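Local coordinates for AbiEi antitoxin C-terminal domain-containing protein (Mycobacterium tuberculosis, PDB 1ZEL) that is of unknown function but probably binds DNA through a winged-helix domain, and contains a region of the AbiEi antitoxin C-terminal domain family, at residues R91-R96 with A100-A105; V65-P68 with W73-I76; D85-L90 with A110-Y115. One frame throughout, in Å; residues are numbered along the deposited sequence.

Contact 1: residues R91-R96 with A100-A105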
ATOM      1  N   ARG A  91      -9.319   5.026  -0.955  1.00 22.90           N
ATOM      2  CA  ARG A  91     -10.739   4.790  -1.213  1.00 22.64           C
ATOM      3  C   ARG A  91     -11.385   6.032  -1.813  1.00 22.44           C
ATOM      4  O   ARG A  91     -12.285   5.909  -2.636  1.00 23.24           O
ATOM      5  CB  ARG A  91     -11.468   4.382   0.071  1.00 22.83           C
ATOM      6  CG  ARG A  91     -10.828   3.164   0.758  1.00 22.55           C
ATOM      7  CD  ARG A  91     -11.733   2.617   1.836  1.00 22.09           C
ATOM      8  NE  ARG A  91     -10.964   1.988   2.908  1.00 23.79           N
ATOM      9  CZ  ARG A  91     -10.494   0.736   2.874  1.00 25.75           C
ATOM     10  NH1 ARG A  91     -10.724  -0.045   1.829  1.00 21.62           N
ATOM     11  NH2 ARG A  91      -9.798   0.262   3.903  1.00 26.59           N
ATOM     12  N   SER A  92     -10.968   7.227  -1.400  1.00 21.66           N
ATOM     13  CA  SER A  92     -11.545   8.431  -2.037  1.00 22.67           C
ATOM     14  C   SER A  92     -11.189   8.556  -3.519  1.00 22.40           C
ATOM     15  O   SER A  92     -11.984   9.066  -4.340  1.00 21.88           O
ATOM     16  CB  SER A  92     -11.191   9.710  -1.266  1.00 23.75           C
ATOM     17  OG  SER A  92      -9.956  10.266  -1.659  1.00 24.85           O
ATOM     18  N   TRP A  93      -9.996   8.094  -3.871  1.00 22.25           N
ATOM     19  CA  TRP A  93      -9.611   7.992  -5.271  1.00 23.14           C
ATOM     20  C   TRP A  93     -10.489   7.012  -6.053  1.00 23.95           C
ATOM     21  O   TRP A  93     -11.021   7.368  -7.125  1.00 24.66           O
ATOM     22  CB  TRP A  93      -8.122   7.656  -5.376  1.00 23.69           C
ATOM     23  CG  TRP A  93      -7.540   7.768  -6.790  1.00 23.97           C
ATOM     24  CD1 TRP A  93      -8.151   8.253  -7.904  1.00 26.93           C
ATOM     25  CD2 TRP A  93      -6.207   7.423  -7.176  1.00 26.80           C
ATOM     26  NE1 TRP A  93      -7.287   8.200  -8.985  1.00 30.28           N
ATOM     27  CE2 TRP A  93      -6.082   7.698  -8.552  1.00 30.31           C
ATOM     28  CE3 TRP A  93      -5.102   6.910  -6.482  1.00 27.32           C
ATOM     29  CZ2 TRP A  93      -4.895   7.455  -9.259  1.00 27.62           C
ATOM     30  CZ3 TRP A  93      -3.918   6.683  -7.180  1.00 21.75           C
ATOM     31  CH2 TRP A  93      -3.829   6.940  -8.551  1.00 26.31           C
ATOM     32  N   LEU A  94     -10.678   5.797  -5.530  1.00 23.85           N
ATOM     33  CA  LEU A  94     -11.566   4.810  -6.184  1.00 24.37           C
ATOM     34  C   LEU A  94     -13.004   5.306  -6.322  1.00 25.00           C
ATOM     35  O   LEU A  94     -13.728   4.920  -7.267  1.00 25.04           O
ATOM     36  CB  LEU A  94     -11.575   3.500  -5.405  1.00 24.26           C
ATOM     37  CG  LEU A  94     -10.271   2.728  -5.488  1.00 24.61           C
ATOM     38  CD1 LEU A  94     -10.252   1.646  -4.402  1.00 26.31           C
ATOM     39  CD2 LEU A  94     -10.085   2.148  -6.878  1.00 28.37           C
ATOM     40  N   ALA A  95     -13.414   6.162  -5.381  1.00 25.43           N
ATOM     41  CA  ALA A  95     -14.760   6.758  -5.406  1.00 26.04           C
ATOM     42  C   ALA A  95     -14.966   7.632  -6.632  1.00 26.69           C
ATOM     43  O   ALA A  95     -16.069   7.688  -7.181  1.00 27.68           O
ATOM     44  CB  ALA A  95     -15.003   7.554  -4.142  1.00 24.94           C
ATOM     45  N   ARG A  96     -13.914   8.332  -7.048  1.00 27.66           N
ATOM     46  CA  ARG A  96     -13.933   9.138  -8.273  1.00 27.82           C
ATOM     47  C   ARG A  96     -13.550   8.360  -9.532  1.00 28.39           C
ATOM     48  O   ARG A  96     -14.075   8.635 -10.621  1.00 27.76           O
ATOM     49  CB  ARG A  96     -12.954  10.299  -8.158  1.00 29.33           C
ATOM     50  CG  ARG A  96     -13.221  11.308  -7.057  1.00 29.91           C
ATOM     51  CD  ARG A  96     -14.649  11.782  -7.004  1.00 29.83           C
ATOM     52  NE  ARG A  96     -15.111  12.472  -8.211  1.00 22.43           N
ATOM     53  CZ  ARG A  96     -16.273  13.099  -8.260  1.00 26.41           C
ATOM     54  NH1 ARG A  96     -17.036  13.160  -7.171  1.00 25.81           N
ATOM     55  NH2 ARG A  96     -16.657  13.695  -9.372  1.00 24.55           N
ATOM     56  N   ALA A 100      -8.521   3.569 -10.931  1.00 28.88           N
ATOM     57  CA  ALA A 100      -7.330   4.229 -10.384  1.00 27.14           C
ATOM     58  C   ALA A 100      -6.067   3.425 -10.675  1.00 26.00           C
ATOM     59  O   ALA A 100      -5.046   3.986 -11.034  1.00 26.60           O
ATOM     60  CB  ALA A 100      -7.491   4.489  -8.881  1.00 26.42           C
ATOM     61  N   GLY A 101      -6.158   2.111 -10.527  1.00 24.80           N
ATOM     62  CA  GLY A 101      -5.095   1.201 -10.946  1.00 23.53           C
ATOM     63  C   GLY A 101      -3.930   1.025  -9.988  1.00 22.80           C
ATOM     64  O   GLY A 101      -2.916   0.459 -10.380  1.00 21.88           O
ATOM     65  N   PHE A 102      -4.066   1.488  -8.735  1.00 21.12           N
ATOM     66  CA  PHE A 102      -2.966   1.392  -7.783  1.00 20.54           C
ATOM     67  C   PHE A 102      -3.048   0.060  -7.090  1.00 20.94           C
ATOM     68  O   PHE A 102      -4.109  -0.590  -7.070  1.00 21.67           O
ATOM     69  CB  PHE A 102      -3.004   2.520  -6.708  1.00 20.71           C
ATOM     70  CG  PHE A 102      -4.275   2.525  -5.870  1.00 18.58           C
ATOM     71  CD1 PHE A 102      -4.399   1.685  -4.763  1.00 19.70           C
ATOM     72  CD2 PHE A 102      -5.333   3.378  -6.179  1.00 22.44           C
ATOM     73  CE1 PHE A 102      -5.572   1.656  -4.011  1.00 17.99           C
ATOM     74  CE2 PHE A 102      -6.513   3.379  -5.397  1.00 17.53           C
ATOM     75  CZ  PHE A 102      -6.618   2.502  -4.323  1.00 21.56           C
ATOM     76  N   MET A 103      -1.925  -0.334  -6.499  1.00 20.03           N
ATOM     77  CA  MET A 103      -1.908  -1.424  -5.555  1.00 19.39           C
ATOM     78  C   MET A 103      -1.120  -0.998  -4.325  1.00 19.30           C
ATOM     79  O   MET A 103      -0.098  -0.337  -4.461  1.00 19.88           O
ATOM     80  CB  MET A 103      -1.262  -2.660  -6.198  1.00 19.54           C
ATOM     81  CG  MET A 103      -1.967  -3.099  -7.461  1.00 19.90           C
ATOM     82  SD  MET A 103      -1.294  -4.563  -8.277  1.00 24.91           S
ATOM     83  CE  MET A 103      -1.858  -5.853  -7.196  1.00 19.06           C
ATOM     84  N   LEU A 104      -1.591  -1.372  -3.130  1.00 19.15           N
ATOM     85  CA  LEU A 104      -0.802  -1.206  -1.924  1.00 18.49           C
ATOM     86  C   LEU A 104       0.541  -1.898  -2.132  1.00 18.80           C
ATOM     87  O   LEU A 104       0.597  -3.006  -2.689  1.00 19.67           O
ATOM     88  CB  LEU A 104      -1.533  -1.789  -0.710  1.00 18.21           C
ATOM     89  CG  LEU A 104      -2.782  -1.047  -0.240  1.00 20.49           C
ATOM     90  CD1 LEU A 104      -3.484  -1.792   0.901  1.00 19.44           C
ATOM     91  CD2 LEU A 104      -2.452   0.387   0.155  1.00 19.08           C
ATOM     92  N   ALA A 105       1.627  -1.234  -1.735  1.00 18.18           N
ATOM     93  CA  ALA A 105       2.973  -1.769  -1.972  1.00 19.04           C
ATOM     94  C   ALA A 105       3.818  -1.711  -0.717  1.00 19.28           C
ATOM     95  O   ALA A 105       3.312  -1.412   0.373  1.00 19.21           O
ATOM     96  CB  ALA A 105       3.666  -1.028  -3.133  1.00 20.28           C
TER
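The Trp93 indole lies under the methyl of Ala100: CB stands 3.5 Å from the centroid of the five-membered ring and only 12° off its normal, a CH-pi contact over the face. The contact belongs to a helix-to-strand turn, in which the chain leaves helix 88-96, folds back, and enters short strand 103-104. Alanine suits the place because one methyl can come down squarely on the ring, CE2 being its closest atom. Gly101 follows with a positive phi, which glycine adopts readily, and delivers Phe102 back toward the helix. The six-membered ring of Trp93 and the Phe102 ring are nearly parallel, with planes 27° apart, but they have slid so far past each other that they barely overlap. Their closest approach is Trp93 CE3 to Phe102 CD2, 3.6 Å. Phe102 reaches the helix because its CG is wedged between the backbone N and carbonyl carbon (chi1 60°). Pro135 and Leu138 also touch Trp93, and Ile126 touches Phe102. Leu94, partly exposed, packs beside them: its CD1 meets Phe102 CZ at 3.7 Å, while its CD2 also reaches Ala100 CB, at 4.0 Å.

Contact 2: residues V65-P68 with W73-I76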
ATOM      1  N   VAL A  65     -15.974  15.261   6.505  1.00 20.60           N
ATOM      2  CA  VAL A  65     -14.577  15.698   6.557  1.00 21.04           C
ATOM      3  C   VAL A  65     -14.008  15.523   5.158  1.00 21.35           C
ATOM      4  O   VAL A  65     -14.121  14.425   4.557  1.00 20.49           O
ATOM      5  CB  VAL A  65     -13.764  14.892   7.575  1.00 20.78           C
ATOM      6  CG1 VAL A  65     -12.257  15.197   7.453  1.00 20.97           C
ATOM      7  CG2 VAL A  65     -14.249  15.204   9.006  1.00 19.00           C
ATOM      8  N   GLN A  66     -13.452  16.606   4.628  1.00 20.70           N
ATOM      9  CA  GLN A  66     -12.948  16.604   3.261  1.00 21.17           C
ATOM     10  C   GLN A  66     -11.839  15.570   3.091  1.00 20.98           C
ATOM     11  O   GLN A  66     -10.904  15.492   3.909  1.00 19.25           O
ATOM     12  CB  GLN A  66     -12.466  17.996   2.841  1.00 21.90           C
ATOM     13  CG  GLN A  66     -12.290  18.130   1.349  1.00 23.83           C
ATOM     14  CD  GLN A  66     -12.018  19.558   0.929  1.00 32.81           C
ATOM     15  OE1 GLN A  66     -12.602  20.498   1.467  1.00 33.01           O
ATOM     16  NE2 GLN A  66     -11.137  19.727  -0.050  1.00 36.07           N
ATOM     17  N   LEU A  67     -11.946  14.774   2.023  1.00 19.31           N
ATOM     18  CA  LEU A  67     -10.882  13.840   1.677  1.00 18.66           C
ATOM     19  C   LEU A  67      -9.976  14.401   0.570  1.00 18.90           C
ATOM     20  O   LEU A  67     -10.338  15.383  -0.077  1.00 17.93           O
ATOM     21  CB  LEU A  67     -11.474  12.475   1.294  1.00 17.85           C
ATOM     22  CG  LEU A  67     -12.100  11.684   2.447  1.00 19.85           C
ATOM     23  CD1 LEU A  67     -12.823  10.431   1.866  1.00 14.65           C
ATOM     24  CD2 LEU A  67     -11.071  11.303   3.583  1.00 20.45           C
ATOM     25  N   PRO A  68      -8.768  13.812   0.395  1.00 18.88           N
ATOM     26  CA  PRO A  68      -7.742  14.366  -0.518  1.00 19.62           C
ATOM     27  C   PRO A  68      -8.148  14.471  -1.970  1.00 19.88           C
ATOM     28  O   PRO A  68      -7.647  15.345  -2.678  1.00 21.14           O
ATOM     29  CB  PRO A  68      -6.574  13.372  -0.374  1.00 19.44           C
ATOM     30  CG  PRO A  68      -6.758  12.789   1.008  1.00 17.88           C
ATOM     31  CD  PRO A  68      -8.249  12.657   1.159  1.00 18.97           C
ATOM     32  N   TRP A  73     -15.759  13.171   0.466  1.00 19.18           N
ATOM     33  CA  TRP A  73     -15.798  13.463   1.884  1.00 19.64           C
ATOM     34  C   TRP A  73     -15.973  12.159   2.610  1.00 19.69           C
ATOM     35  O   TRP A  73     -16.489  11.197   2.046  1.00 20.63           O
ATOM     36  CB  TRP A  73     -16.990  14.378   2.227  1.00 20.95           C
ATOM     37  CG  TRP A  73     -16.797  15.742   1.732  1.00 18.77           C
ATOM     38  CD1 TRP A  73     -16.278  16.804   2.423  1.00 25.42           C
ATOM     39  CD2 TRP A  73     -17.078  16.202   0.424  1.00 20.62           C
ATOM     40  NE1 TRP A  73     -16.217  17.911   1.604  1.00 28.18           N
ATOM     41  CE2 TRP A  73     -16.691  17.565   0.366  1.00 24.21           C
ATOM     42  CE3 TRP A  73     -17.618  15.597  -0.716  1.00 21.66           C
ATOM     43  CZ2 TRP A  73     -16.853  18.347  -0.791  1.00 26.00           C
ATOM     44  CZ3 TRP A  73     -17.757  16.372  -1.875  1.00 23.90           C
ATOM     45  CH2 TRP A  73     -17.368  17.729  -1.902  1.00 25.50           C
ATOM     46  N   ALA A  74     -15.555  12.133   3.868  1.00 19.65           N
ATOM     47  CA  ALA A  74     -15.897  11.058   4.775  1.00 19.41           C
ATOM     48  C   ALA A  74     -17.047  11.501   5.682  1.00 20.31           C
ATOM     49  O   ALA A  74     -17.034  12.615   6.228  1.00 20.21           O
ATOM     50  CB  ALA A  74     -14.663  10.654   5.635  1.00 19.92           C
ATOM     51  N   PHE A  75     -18.040  10.629   5.831  1.00 20.13           N
ATOM     52  CA  PHE A  75     -19.121  10.832   6.794  1.00 19.83           C
ATOM     53  C   PHE A  75     -18.672  10.248   8.131  1.00 19.76           C
ATOM     54  O   PHE A  75     -18.264   9.106   8.194  1.00 18.84           O
ATOM     55  CB  PHE A  75     -20.395  10.128   6.300  1.00 20.05           C
ATOM     56  CG  PHE A  75     -21.561  10.196   7.264  1.00 19.90           C
ATOM     57  CD1 PHE A  75     -22.133  11.425   7.608  1.00 21.09           C
ATOM     58  CD2 PHE A  75     -22.059   9.036   7.852  1.00 15.71           C
ATOM     59  CE1 PHE A  75     -23.189  11.491   8.492  1.00 20.72           C
ATOM     60  CE2 PHE A  75     -23.128   9.084   8.724  1.00 15.87           C
ATOM     61  CZ  PHE A  75     -23.705  10.334   9.042  1.00 16.76           C
ATOM     62  N   ILE A  76     -18.742  11.045   9.192  1.00 20.12           N
ATOM     63  CA  ILE A  76     -18.430  10.546  10.510  1.00 19.10           C
ATOM     64  C   ILE A  76     -19.790  10.192  11.125  1.00 20.00           C
ATOM     65  O   ILE A  76     -20.634  11.069  11.304  1.00 20.77           O
ATOM     66  CB  ILE A  76     -17.685  11.601  11.380  1.00 19.29           C
ATOM     67  CG1 ILE A  76     -16.638  12.399  10.566  1.00 20.23           C
ATOM     68  CG2 ILE A  76     -17.094  10.951  12.663  1.00 20.26           C
ATOM     69  CD1 ILE A  76     -15.536  11.550   9.876  1.00 24.40           C
TER
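The hairpin of strands 64-66 and 72-75, consistent with the wing of a winged-helix domain, pairs Val65 with Ala74 and Gln66 with Trp73. Val65 and Ala74 form an antiparallel hydrogen-bonded pair: Val65 N reaches Ala74 O at 2.9 Å, and Ala74 N returns to Val65 O at 2.8 Å. Val65 O also receives a CA-H contact from Trp73 CA at 3.3 Å. Gln66 and Trp73, the non-hydrogen-bonded pair, project from the other face. With Trp73 CG lying beside its own backbone N (chi1 -71°), the indole swings across the partner strand and brings CD1 to 3.4 Å from Gln66 CA. The extended Gln66 chain runs past Trp73 NE1, its polar end suiting the exposed position. On the face of Val65 and Ala74, Leu67 lays CD1 3.7 Å from Trp73 C, over the partner backbone; its CD2 meets the small Ala74 methyl more loosely, and Val65 CG2 meets Ile76 CD1 at 4.0 Å. Trp73 packs on Ile55 of helix 51-61 and bonds through its backbone to Val33 of strand 33-34. Leu67 abuts Leu88 and Ser92 of helix 88-96, and Val65 and Ile76 rest on Val4 of strand 3-5.

Contact 3: residues D85-L90 with A110-Y115. With FMT (formic acid), chain F.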
ATOM      1  N   ASP A  85      -9.453   4.222   9.678  1.00 28.74           N
ATOM      2  CA  ASP A  85      -9.270   3.562   8.402  1.00 27.05           C
ATOM      3  C   ASP A  85      -8.128   4.349   7.830  1.00 28.00           C
ATOM      4  O   ASP A  85      -8.278   5.554   7.620  1.00 28.93           O
ATOM      5  CB  ASP A  85     -10.524   3.683   7.528  1.00 26.56           C
ATOM      6  CG  ASP A  85     -10.329   3.123   6.133  1.00 23.55           C
ATOM      7  OD1 ASP A  85      -9.254   2.545   5.831  1.00 19.21           O
ATOM      8  OD2 ASP A  85     -11.253   3.258   5.314  1.00 24.98           O
ATOM      9  N   PRO A  86      -6.960   3.707   7.661  1.00 27.53           N
ATOM     10  CA  PRO A  86      -5.796   4.429   7.164  1.00 26.58           C
ATOM     11  C   PRO A  86      -5.770   4.593   5.658  1.00 25.72           C
ATOM     12  O   PRO A  86      -4.914   5.294   5.159  1.00 24.42           O
ATOM     13  CB  PRO A  86      -4.629   3.557   7.598  1.00 26.30           C
ATOM     14  CG  PRO A  86      -5.192   2.173   7.621  1.00 29.13           C
ATOM     15  CD  PRO A  86      -6.634   2.317   8.036  1.00 28.10           C
ATOM     16  N   TYR A  87      -6.707   3.960   4.948  1.00 24.60           N
ATOM     17  CA  TYR A  87      -6.681   3.969   3.504  1.00 24.63           C
ATOM     18  C   TYR A  87      -7.745   4.853   2.889  1.00 24.08           C
ATOM     19  O   TYR A  87      -7.972   4.790   1.690  1.00 23.65           O
ATOM     20  CB  TYR A  87      -6.791   2.542   2.954  1.00 24.71           C
ATOM     21  CG  TYR A  87      -5.672   1.601   3.431  1.00 25.65           C
ATOM     22  CD1 TYR A  87      -4.332   1.999   3.408  1.00 25.13           C
ATOM     23  CD2 TYR A  87      -5.963   0.328   3.876  1.00 25.93           C
ATOM     24  CE1 TYR A  87      -3.313   1.156   3.852  1.00 24.14           C
ATOM     25  CE2 TYR A  87      -4.950  -0.533   4.307  1.00 29.76           C
ATOM     26  CZ  TYR A  87      -3.628  -0.108   4.290  1.00 24.47           C
ATOM     27  OH  TYR A  87      -2.638  -0.978   4.702  1.00 26.93           O
ATOM     28  N   LEU A  88      -8.375   5.707   3.690  1.00 23.25           N
ATOM     29  CA  LEU A  88      -9.439   6.544   3.152  1.00 24.32           C
ATOM     30  C   LEU A  88      -8.994   7.441   1.987  1.00 24.27           C
ATOM     31  O   LEU A  88      -9.764   7.637   1.050  1.00 25.26           O
ATOM     32  CB  LEU A  88     -10.152   7.354   4.259  1.00 23.59           C
ATOM     33  CG  LEU A  88     -11.410   6.745   4.858  1.00 26.23           C
ATOM     34  CD1 LEU A  88     -11.947   7.592   6.024  1.00 30.43           C
ATOM     35  CD2 LEU A  88     -12.508   6.505   3.795  1.00 23.90           C
ATOM     36  N   PRO A  89      -7.753   7.991   2.029  1.00 24.15           N
ATOM     37  CA  PRO A  89      -7.279   8.686   0.817  1.00 23.02           C
ATOM     38  C   PRO A  89      -7.365   7.855  -0.479  1.00 23.00           C
ATOM     39  O   PRO A  89      -7.731   8.386  -1.532  1.00 23.27           O
ATOM     40  CB  PRO A  89      -5.816   9.010   1.145  1.00 23.11           C
ATOM     41  CG  PRO A  89      -5.778   9.083   2.680  1.00 23.11           C
ATOM     42  CD  PRO A  89      -6.784   8.087   3.153  1.00 23.97           C
ATOM     43  N   LEU A  90      -7.020   6.572  -0.409  1.00 21.93           N
ATOM     44  CA  LEU A  90      -7.078   5.712  -1.589  1.00 21.55           C
ATOM     45  C   LEU A  90      -8.504   5.329  -1.960  1.00 22.85           C
ATOM     46  O   LEU A  90      -8.861   5.272  -3.142  1.00 23.34           O
ATOM     47  CB  LEU A  90      -6.221   4.463  -1.383  1.00 20.75           C
ATOM     48  CG  LEU A  90      -4.721   4.756  -1.331  1.00 21.37           C
ATOM     49  CD1 LEU A  90      -3.970   3.501  -0.952  1.00 18.75           C
ATOM     50  CD2 LEU A  90      -4.220   5.303  -2.676  1.00 20.37           C
ATOM     51  N   ALA A 110       3.573  -5.594   2.906  1.00 19.18           N
ATOM     52  CA  ALA A 110       4.300  -6.454   3.854  1.00 18.93           C
ATOM     53  C   ALA A 110       3.519  -6.630   5.155  1.00 19.96           C
ATOM     54  O   ALA A 110       3.532  -7.711   5.783  1.00 19.86           O
ATOM     55  CB  ALA A 110       5.693  -5.846   4.161  1.00 19.00           C
ATOM     56  N   TRP A 111       2.861  -5.559   5.595  1.00 20.18           N
ATOM     57  CA  TRP A 111       2.134  -5.576   6.860  1.00 20.01           C
ATOM     58  C   TRP A 111       0.976  -6.564   6.793  1.00 20.34           C
ATOM     59  O   TRP A 111       0.838  -7.433   7.642  1.00 19.99           O
ATOM     60  CB  TRP A 111       1.660  -4.149   7.206  1.00 20.01           C
ATOM     61  CG  TRP A 111       0.571  -4.053   8.246  1.00 20.50           C
ATOM     62  CD1 TRP A 111      -0.706  -3.600   8.060  1.00 19.71           C
ATOM     63  CD2 TRP A 111       0.671  -4.396   9.641  1.00 19.58           C
ATOM     64  NE1 TRP A 111      -1.402  -3.638   9.241  1.00 16.98           N
ATOM     65  CE2 TRP A 111      -0.582  -4.118  10.226  1.00 17.75           C
ATOM     66  CE3 TRP A 111       1.701  -4.891  10.445  1.00 23.96           C
ATOM     67  CZ2 TRP A 111      -0.847  -4.342  11.571  1.00 23.55           C
ATOM     68  CZ3 TRP A 111       1.433  -5.131  11.794  1.00 22.48           C
ATOM     69  CH2 TRP A 111       0.167  -4.852  12.338  1.00 24.20           C
ATOM     70  N   HIS A 112       0.163  -6.463   5.748  1.00 20.86           N
ATOM     71  CA  HIS A 112      -1.001  -7.329   5.628  1.00 20.00           C
ATOM     72  C   HIS A 112      -0.647  -8.774   5.264  1.00 20.02           C
ATOM     73  O   HIS A 112      -1.404  -9.681   5.604  1.00 20.58           O
ATOM     74  CB  HIS A 112      -2.014  -6.729   4.652  1.00 20.59           C
ATOM     75  CG  HIS A 112      -2.625  -5.444   5.133  1.00 19.88           C
ATOM     76  ND1 HIS A 112      -3.416  -5.374   6.266  1.00 24.41           N
ATOM     77  CD2 HIS A 112      -2.578  -4.186   4.628  1.00 21.55           C
ATOM     78  CE1 HIS A 112      -3.807  -4.123   6.451  1.00 22.05           C
ATOM     79  NE2 HIS A 112      -3.314  -3.382   5.469  1.00 19.58           N
ATOM     80  N   LEU A 113       0.492  -8.975   4.599  1.00 19.61           N
ATOM     81  CA  LEU A 113       1.003 -10.305   4.272  1.00 19.68           C
ATOM     82  C   LEU A 113       1.639 -10.936   5.510  1.00 20.27           C
ATOM     83  O   LEU A 113       1.839 -12.163   5.566  1.00 20.88           O
ATOM     84  CB  LEU A 113       2.044 -10.233   3.143  1.00 20.71           C
ATOM     85  CG  LEU A 113       1.569  -9.999   1.704  1.00 20.95           C
ATOM     86  CD1 LEU A 113       2.759  -9.812   0.731  1.00 19.45           C
ATOM     87  CD2 LEU A 113       0.638 -11.136   1.251  1.00 20.71           C
ATOM     88  N   GLY A 114       1.933 -10.106   6.503  1.00 20.26           N
ATOM     89  CA  GLY A 114       2.355 -10.618   7.822  1.00 20.46           C
ATOM     90  C   GLY A 114       3.841 -10.596   8.107  1.00 21.64           C
ATOM     91  O   GLY A 114       4.294 -11.229   9.068  1.00 19.52           O
ATOM     92  N   TYR A 115       4.592  -9.804   7.337  1.00 21.60           N
ATOM     93  CA  TYR A 115       6.052  -9.797   7.467  1.00 22.51           C
ATOM     94  C   TYR A 115       6.600  -8.682   8.356  1.00 24.32           C
ATOM     95  O   TYR A 115       7.820  -8.510   8.434  1.00 25.60           O
ATOM     96  CB  TYR A 115       6.721  -9.781   6.078  1.00 22.33           C
ATOM     97  CG  TYR A 115       6.165 -10.823   5.129  1.00 20.59           C
ATOM     98  CD1 TYR A 115       5.759 -10.488   3.835  1.00 17.97           C
ATOM     99  CD2 TYR A 115       5.991 -12.120   5.542  1.00 16.17           C
ATOM    100  CE1 TYR A 115       5.229 -11.446   2.991  1.00 20.05           C
ATOM    101  CE2 TYR A 115       5.451 -13.089   4.691  1.00 16.92           C
ATOM    102  CZ  TYR A 115       5.076 -12.742   3.431  1.00 20.78           C
ATOM    103  OH  TYR A 115       4.531 -13.679   2.594  1.00 19.42           O
TER
HETATM  104  C   FMT F 704      -1.015   0.665   6.789  1.00 34.94           C
HETATM  105  O1  FMT F 704      -1.812   0.199   7.614  1.00 34.96           O
HETATM  106  O2  FMT F 704      -0.634   0.057   5.777  1.00 34.23           O
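Tyr87 occupies the N-cap position of helix 88-96 and faces His112, in the last turn of helix 106-113. An Asx turn shapes the first backbone: Asp85 OD1 accepts from Tyr87 N at 3.0 Å, approached from above the carboxylate plane. The second helix stops in a Schellman motif, Tyr115 N bonding to Ala110 O at 2.8 Å, and Gly114, without a CB, fits the positive phi (100°) that ends the helix. Tyrosine and histidine suit their places as long side chains whose polar ends meet across the gap between the helices. The two rings come from opposite directions and meet rim to rim, with planes 60° apart. His112 NE2 donates to Tyr87 OH at 2.6 Å, with the hydroxyl only 13° out of the imidazole plane. Tyr87 OH also lies a very short 2.5 Å from O2 of a formic acid molecule, a distance to be read with caution. The formic acid, probably from the crystallisation liquor, is also held by Ser108 and Gln119. Each ring is backed by its chain neighbour: Pro86 CG sits over the Tyr87 ring and Trp111 CD1 over the His112 ring, 3.5 Å above its plane. Tyr87 also packs on Leu104 of strand 103-104 and Ile124 of strand 124-127. Leu113 and Tyr115 touch Pro183 of helix 183-192, and Tyr115 OH bonds to Asp213 of the sodium site.

Running from the N terminus, contact 2 comes first and closes the short hairpin loop between 65-68 and 73-76, complete before the other two begin. Contact 3 then opens at 85-90 and closes only at 110-115, bringing in helix 106-113. Contact 1 falls wholly within that excursion and closes the short turn between 91-96 and 100-105; none of the contacts cross. Helix 88-96 is used by contacts 1 and 3 and packs against contact 2, where Ser92 CB lies 3.6 Å from Leu67 CD1. Toward the segment carrying strand 103-104, Phe102 CZ comes to 3.6 Å from Leu90 CB. A salt bridge from Arg91 to Asp85 couples contacts 1 and 3.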